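Local coordinates for annexin A8 (Homo sapiens, PDB 1W3W), which acts as an anticoagulant that indirectly inhibits the thromboplastin-specific complex of blood coagulation and binds phospholipid in a calcium-dependent manner, at residues Y95-E98 with A99-H103; L128-I131 with M132-Y135; G110-E113 with G114-I117. All coordinates share one frame; numbering follows the deposited sequence.

Contact 1. Residues Y95-E98 with A99-H103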
loop_
_atom_site.group_PDB
_atom_site.type_symbol
_atom_site.label_atom_id
_atom_site.label_comp_id
_atom_site.label_asym_id
_atom_site.label_seq_id
_atom_site.Cartn_x
_atom_site.Cartn_y
_atom_site.Cartn_z
ATOM N N TYR A 95 1.630 -10.112 -0.858
ATOM C CA TYR A 95 0.330 -10.559 -0.344
ATOM C C TYR A 95 0.408 -10.987 1.103
ATOM O O TYR A 95 -0.387 -10.535 1.923
ATOM C CB TYR A 95 -0.334 -11.631 -1.243
ATOM C CG TYR A 95 -0.219 -11.287 -2.707
ATOM C CD1 TYR A 95 -0.476 -9.991 -3.152
ATOM C CD2 TYR A 95 0.211 -12.232 -3.637
ATOM C CE1 TYR A 95 -0.332 -9.648 -4.479
ATOM C CE2 TYR A 95 0.358 -11.894 -4.969
ATOM C CZ TYR A 95 0.087 -10.604 -5.381
ATOM O OH TYR A 95 0.232 -10.263 -6.700
ATOM N N ARG A 96 1.359 -11.835 1.434
ATOM C CA ARG A 96 1.676 -12.090 2.827
ATOM C C ARG A 96 2.169 -10.835 3.525
ATOM O O ARG A 96 1.849 -10.628 4.692
ATOM C CB ARG A 96 2.708 -13.212 2.954
ATOM C CG ARG A 96 2.164 -14.538 2.481
ATOM C CD ARG A 96 2.948 -15.756 2.942
ATOM N NE ARG A 96 3.266 -15.671 4.370
ATOM C CZ ARG A 96 4.214 -16.374 4.981
ATOM N NH1 ARG A 96 4.958 -17.252 4.310
ATOM N NH2 ARG A 96 4.418 -16.196 6.282
ATOM N N TYR A 97 2.894 -9.972 2.813
ATOM C CA TYR A 97 3.356 -8.712 3.386
ATOM C C TYR A 97 2.192 -7.816 3.793
ATOM O O TYR A 97 2.136 -7.330 4.923
ATOM C CB TYR A 97 4.244 -7.955 2.398
ATOM C CG TYR A 97 4.732 -6.638 2.939
ATOM C CD1 TYR A 97 5.303 -6.553 4.213
ATOM C CD2 TYR A 97 4.642 -5.476 2.184
ATOM C CE1 TYR A 97 5.761 -5.347 4.707
ATOM C CE2 TYR A 97 5.112 -4.272 2.672
ATOM C CZ TYR A 97 5.660 -4.209 3.937
ATOM O OH TYR A 97 6.115 -3.001 4.425
ATOM N N GLU A 98 1.262 -7.600 2.865
ATOM C CA GLU A 98 0.080 -6.777 3.131
ATOM C C GLU A 98 -0.791 -7.363 4.252
ATOM O O GLU A 98 -1.319 -6.628 5.084
ATOM C CB GLU A 98 -0.749 -6.571 1.855
ATOM C CG GLU A 98 -0.118 -5.598 0.873
ATOM C CD GLU A 98 0.765 -6.275 -0.160
ATOM O OE1 GLU A 98 0.991 -5.659 -1.210
ATOM O OE2 GLU A 98 1.235 -7.412 0.055
ATOM N N ALA A 99 -0.932 -8.685 4.267
ATOM C CA ALA A 99 -1.641 -9.369 5.348
ATOM C C ALA A 99 -1.008 -9.080 6.712
ATOM O O ALA A 99 -1.726 -8.857 7.688
ATOM C CB ALA A 99 -1.685 -10.848 5.099
ATOM N N LYS A 100 0.316 -9.077 6.777
ATOM C CA LYS A 100 1.022 -8.742 8.006
ATOM C C LYS A 100 0.767 -7.290 8.407
ATOM O O LYS A 100 0.484 -7.014 9.569
ATOM C CB LYS A 100 2.522 -8.992 7.870
ATOM C CG LYS A 100 3.354 -8.639 9.133
ATOM C CD LYS A 100 4.502 -7.696 8.795
ATOM C CE LYS A 100 5.552 -7.633 9.920
ATOM N NZ LYS A 100 4.959 -7.218 11.220
ATOM N N GLU A 101 0.857 -6.368 7.448
ATOM C CA GLU A 101 0.578 -4.964 7.717
ATOM C C GLU A 101 -0.851 -4.746 8.236
ATOM O O GLU A 101 -1.063 -3.954 9.151
ATOM C CB GLU A 101 0.828 -4.118 6.467
ATOM C CG GLU A 101 2.296 -4.006 6.109
ATOM C CD GLU A 101 3.080 -3.175 7.106
ATOM O OE1 GLU A 101 4.076 -3.687 7.639
ATOM O OE2 GLU A 101 2.709 -2.013 7.352
ATOM N N LEU A 102 -1.819 -5.434 7.648
ATOM C CA LEU A 102 -3.215 -5.293 8.063
ATOM C C LEU A 102 -3.422 -5.843 9.491
ATOM O O LEU A 102 -4.109 -5.233 10.314
ATOM C CB LEU A 102 -4.147 -6.012 7.082
ATOM C CG LEU A 102 -4.298 -5.368 5.699
ATOM C CD1 LEU A 102 -4.926 -6.339 4.709
ATOM C CD2 LEU A 102 -5.114 -4.082 5.770
ATOM N N HIS A 103 -2.810 -6.988 9.769
ATOM C CA HIS A 103 -2.850 -7.591 11.113
ATOM C C HIS A 103 -2.251 -6.648 12.143
ATOM O O HIS A 103 -2.857 -6.413 13.188
ATOM C CB HIS A 103 -2.087 -8.911 11.128
ATOM C CG HIS A 103 -2.191 -9.674 12.420
ATOM N ND1 HIS A 103 -3.260 -10.495 12.719
ATOM C CD2 HIS A 103 -1.340 -9.771 13.469
ATOM C CE1 HIS A 103 -3.061 -11.064 13.898
ATOM N NE2 HIS A 103 -1.905 -10.639 14.375
HETATM O O HOH W 1 6.454 -3.128 7.186
#
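Y97 and E101, one turn apart near the start of helix 96-107, illustrate how an aromatic ring and an acid can share a helix flank. CB of E101 starts 3.6 Å from O of E98. Its CG then comes 3.5 Å from O of Y97, and this carbonyl also accepts the N-H of E101, in the carbonyl plane. The same CG hangs over one face of the Y97 ring, 4.2 Å from the centroid and displaced toward the rim, a CH-pi contact. The ring can reach beneath it because CG of Y97 stands anti to its own backbone N (chi1 179°), an orientation in which the ring leans outward and toward the following turn. Beyond CG the acid bends; the side chains cross at a slant, the carboxylate plane 42° from the ring plane and OE1 off the rim, 3.8 Å from CE1 of Y97. A water joins the ends: it donates to OE1 and lies 2.8 Å from OH of Y97. OE2 turns instead to R278 of helix 273-283 in a salt bridge, and that helix also packs on the ring.

At the first turn the N-H of Y95, the N-cap residue, is held by OE2 of E98 (2.9 Å), on the syn side and 24° out of the carboxylate plane. OE1 of E98 forms a salt bridge with R123.

Without the ring, as with an alanine at Y97, CG of E101 would probably lose its aromatic platform, the water its phenol partner, and a gap would open against helix 273-283.

In chemical terms, E101 divides its duties: its methylene rests on aromatic carbon, while its two oxygens are taken up by water and by arginine, whose positive charge would be expected to favour the ionised carboxylate.

Contact 2. Residues L128-I131 with M132-Y135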
loop_
_atom_site.group_PDB
_atom_site.type_symbol
_atom_site.label_atom_id
_atom_site.label_comp_id
_atom_site.label_asym_id
_atom_site.label_seq_id
_atom_site.Cartn_x
_atom_site.Cartn_y
_atom_site.Cartn_z
ATOM N N LEU A 128 -6.441 -8.513 -3.668
ATOM C CA LEU A 128 -7.116 -8.622 -2.372
ATOM C C LEU A 128 -7.485 -10.071 -2.058
ATOM O O LEU A 128 -7.391 -10.488 -0.915
ATOM C CB LEU A 128 -8.364 -7.741 -2.313
ATOM C CG LEU A 128 -8.118 -6.245 -2.194
ATOM C CD1 LEU A 128 -9.444 -5.487 -2.306
ATOM C CD2 LEU A 128 -7.409 -5.900 -0.895
ATOM N N ARG A 129 -7.868 -10.844 -3.073
ATOM C CA ARG A 129 -8.204 -12.246 -2.868
ATOM C C ARG A 129 -7.001 -12.992 -2.310
ATOM O O ARG A 129 -7.151 -13.806 -1.420
ATOM C CB ARG A 129 -8.658 -12.911 -4.178
ATOM C CG ARG A 129 -9.028 -14.403 -4.009
ATOM C CD ARG A 129 -8.724 -15.310 -5.208
ATOM N NE ARG A 129 -8.646 -14.573 -6.468
ATOM C CZ ARG A 129 -9.689 -14.048 -7.107
ATOM N NH1 ARG A 129 -10.925 -14.183 -6.635
ATOM N NH2 ARG A 129 -9.496 -13.385 -8.240
ATOM N N GLU A 130 -5.815 -12.694 -2.835
ATOM C CA GLU A 130 -4.563 -13.296 -2.366
ATOM C C GLU A 130 -4.204 -12.828 -0.970
ATOM O O GLU A 130 -3.730 -13.602 -0.164
ATOM C CB GLU A 130 -3.407 -12.966 -3.324
ATOM C CG GLU A 130 -3.544 -13.578 -4.706
ATOM C CD GLU A 130 -3.646 -15.095 -4.659
ATOM O OE1 GLU A 130 -4.510 -15.654 -5.367
ATOM O OE2 GLU A 130 -2.869 -15.724 -3.906
ATOM N N ILE A 131 -4.428 -11.553 -0.690
ATOM C CA ILE A 131 -4.149 -11.012 0.636
ATOM C C ILE A 131 -5.082 -11.655 1.682
ATOM O O ILE A 131 -4.650 -12.016 2.771
ATOM C CB ILE A 131 -4.269 -9.474 0.614
ATOM C CG1 ILE A 131 -3.079 -8.882 -0.149
ATOM C CG2 ILE A 131 -4.320 -8.925 2.025
ATOM C CD1 ILE A 131 -3.255 -7.447 -0.597
ATOM N N MET A 132 -6.351 -11.814 1.326
ATOM C CA MET A 132 -7.329 -12.456 2.208
ATOM C C MET A 132 -6.967 -13.892 2.544
ATOM O O MET A 132 -7.113 -14.323 3.681
ATOM C CB MET A 132 -8.710 -12.423 1.561
ATOM C CG MET A 132 -9.390 -11.097 1.741
ATOM S SD MET A 132 -10.982 -11.050 0.919
ATOM C CE MET A 132 -11.997 -10.669 2.172
ATOM N N LYS A 133 -6.486 -14.628 1.552
ATOM C CA LYS A 133 -6.066 -16.008 1.753
ATOM C C LYS A 133 -4.847 -16.067 2.654
ATOM O O LYS A 133 -4.782 -16.891 3.566
ATOM C CB LYS A 133 -5.765 -16.674 0.405
ATOM C CG LYS A 133 -5.126 -18.056 0.521
ATOM C CD LYS A 133 -5.539 -18.986 -0.634
ATOM C CE LYS A 133 -4.857 -18.615 -1.952
ATOM N NZ LYS A 133 -4.479 -19.838 -2.743
ATOM N N ALA A 134 -3.877 -15.187 2.409
ATOM C CA ALA A 134 -2.665 -15.130 3.215
ATOM C C ALA A 134 -2.983 -14.784 4.668
ATOM O O ALA A 134 -2.397 -15.362 5.583
ATOM C CB ALA A 134 -1.676 -14.105 2.634
ATOM N N TYR A 135 -3.899 -13.840 4.870
ATOM C CA TYR A 135 -4.284 -13.391 6.208
ATOM C C TYR A 135 -4.906 -14.531 7.035
ATOM O O TYR A 135 -4.602 -14.672 8.214
ATOM C CB TYR A 135 -5.257 -12.222 6.108
ATOM C CG TYR A 135 -5.605 -11.555 7.418
ATOM C CD1 TYR A 135 -6.576 -12.096 8.265
ATOM C CD2 TYR A 135 -4.992 -10.368 7.801
ATOM C CE1 TYR A 135 -6.904 -11.485 9.470
ATOM C CE2 TYR A 135 -5.316 -9.742 8.988
ATOM C CZ TYR A 135 -6.276 -10.308 9.821
ATOM O OH TYR A 135 -6.600 -9.687 10.990
#
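CB and CG of M132 lie against the carbonyl of L128, each 3.4 Å from O of L128, while the N-H of M132 donates to that same oxygen (2.8 Å). A chi1 of -81° sets CG of M132 beside its own backbone N and so against this carbonyl, and the thioether then leads away; the side chain also packs on L143 of helix 143-150.

A different relation holds between E130 and K133. Their side chains run side by side and point the same way, CE of K133 lying 4.0 Å from OE2 of E130. NZ of K133 remains 4.6 Å from OE2 of E130, beyond a salt bridge, so any attraction between the charges is likely to be diffuse.

I131 and Y135 are linked through the backbone, N of Y135 bonding to O of I131 at 2.9 Å, but their side chains diverge. I131 packs on E98 and L102 of helix 96-107, whereas the Y135 ring leads away to meet Y139 edge-to-face and to bond through OH to D146.

With one side apolar and the other charged, this is an amphipathic helix, the third of the five in the second annexin repeat, which in this family lies across the other four.

Contact 3. Residues G110-E113 with G114-I117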
loop_
_atom_site.group_PDB
_atom_site.type_symbol
_atom_site.label_atom_id
_atom_site.label_comp_id
_atom_site.label_asym_id
_atom_site.label_seq_id
_atom_site.Cartn_x
_atom_site.Cartn_y
_atom_site.Cartn_z
ATOM N N GLY A 110 -5.185 0.784 19.647
ATOM C CA GLY A 110 -5.704 1.630 18.593
ATOM C C GLY A 110 -5.778 0.860 17.281
ATOM O O GLY A 110 -5.255 -0.259 17.160
ATOM N N THR A 111 -6.459 1.442 16.305
ATOM C CA THR A 111 -6.511 0.878 14.966
ATOM C C THR A 111 -5.829 1.868 14.034
ATOM O O THR A 111 -6.086 3.062 14.112
ATOM C CB THR A 111 -7.966 0.658 14.553
ATOM O OG1 THR A 111 -8.595 -0.243 15.469
ATOM C CG2 THR A 111 -8.057 -0.064 13.192
ATOM N N LYS A 112 -4.939 1.377 13.180
ATOM C CA LYS A 112 -4.284 2.223 12.194
ATOM C C LYS A 112 -5.157 2.169 10.944
ATOM O O LYS A 112 -4.887 1.422 10.007
ATOM C CB LYS A 112 -2.849 1.743 11.918
ATOM C CG LYS A 112 -1.911 1.850 13.116
ATOM C CD LYS A 112 -0.519 1.332 12.782
ATOM C CE LYS A 112 0.438 1.412 13.978
ATOM N NZ LYS A 112 0.993 0.056 14.324
ATOM N N GLU A 113 -6.233 2.948 10.976
ATOM C CA GLU A 113 -7.269 2.893 9.955
ATOM C C GLU A 113 -6.699 3.290 8.601
ATOM O O GLU A 113 -7.094 2.744 7.589
ATOM C CB GLU A 113 -8.459 3.795 10.326
ATOM C CG GLU A 113 -9.186 3.323 11.580
ATOM C CD GLU A 113 -10.373 4.188 11.972
ATOM O OE1 GLU A 113 -11.292 3.646 12.632
ATOM O OE2 GLU A 113 -10.395 5.396 11.636
ATOM N N GLY A 114 -5.751 4.220 8.611
ATOM C CA GLY A 114 -5.080 4.675 7.408
ATOM C C GLY A 114 -4.365 3.567 6.645
ATOM O O GLY A 114 -4.352 3.587 5.429
ATOM N N VAL A 115 -3.777 2.612 7.361
ATOM C CA VAL A 115 -3.109 1.470 6.749
ATOM C C VAL A 115 -4.135 0.619 6.022
ATOM O O VAL A 115 -3.928 0.214 4.879
ATOM C CB VAL A 115 -2.356 0.599 7.806
ATOM C CG1 VAL A 115 -1.811 -0.678 7.175
ATOM C CG2 VAL A 115 -1.231 1.383 8.436
ATOM N N ILE A 116 -5.261 0.374 6.688
ATOM C CA ILE A 116 -6.311 -0.476 6.144
ATOM C C ILE A 116 -6.949 0.144 4.901
ATOM O O ILE A 116 -7.160 -0.542 3.909
ATOM C CB ILE A 116 -7.412 -0.789 7.212
ATOM C CG1 ILE A 116 -6.785 -1.396 8.478
ATOM C CG2 ILE A 116 -8.444 -1.759 6.616
ATOM C CD1 ILE A 116 -7.750 -1.509 9.692
ATOM N N ILE A 117 -7.224 1.446 4.957
ATOM C CA ILE A 117 -7.780 2.187 3.817
ATOM C C ILE A 117 -6.870 2.097 2.581
ATOM O O ILE A 117 -7.323 1.797 1.472
ATOM C CB ILE A 117 -7.987 3.678 4.222
ATOM C CG1 ILE A 117 -9.173 3.800 5.191
ATOM C CG2 ILE A 117 -8.183 4.567 2.997
ATOM C CD1 ILE A 117 -9.194 5.071 6.029
#
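I117 packs closely on E113, the first residue of helix 113-122, and this is the tight end of the contact. Its N-H donates to O of E113 over 2.9 Å in a nearly straight bond (167°), and CG1 of I117 lies 3.3 Å from that oxygen, so one carbonyl meets both the amide and the aliphatic branch. I117 continues into a buried apolar layer with L155 and L159, and OE2 of E113 is bonded to S239. A smaller apolar touch joins the turn to the helix: CG2 of T111 meets CD1 of I116 at 3.8 Å, the two side chains crossing at a slant. The methyl of T111 lies trans to its backbone N, leaving OG1 to bond D150.

Toward solvent the grip slackens. Across this contact K112, the N-cap residue and the centre of an inverse gamma turn, accepts a weak bond at its O from N of V115 (3.1 Å, 132°); its other backbone partner is A105 of helix 96-107. CB of K112 brushes CG2 of V115 at 3.9 Å, and beyond that the lysine chain leads away from the helix.

By sequence spacing D150, bonded here to T111, sits like D310 of the fourth repeat. G110 and T111 end the stretch G-L-G-T, the sequence signature of the annexin type II loop between the first two helices of a repeat.

All three contacts belong to the second annexin repeat and illustrate how an all-helical repeat is assembled from local turns. Along the chain contact 1 comes first, on helix 96-107, then contact 3 at the start of helix 113-122, then contact 2 on helix 125-139. The centres of contacts 1 and 2 are about 9 Å apart and those of contacts 1 and 3 about 12 Å. Contacts 2 and 3, about 17 Å between centres, do not touch. Helix 96-107 bridges them through L102, which reaches I131 with one methyl and I116 with the other, tying the helix that crosses the repeat to the helix that follows the G-L-G-T turn.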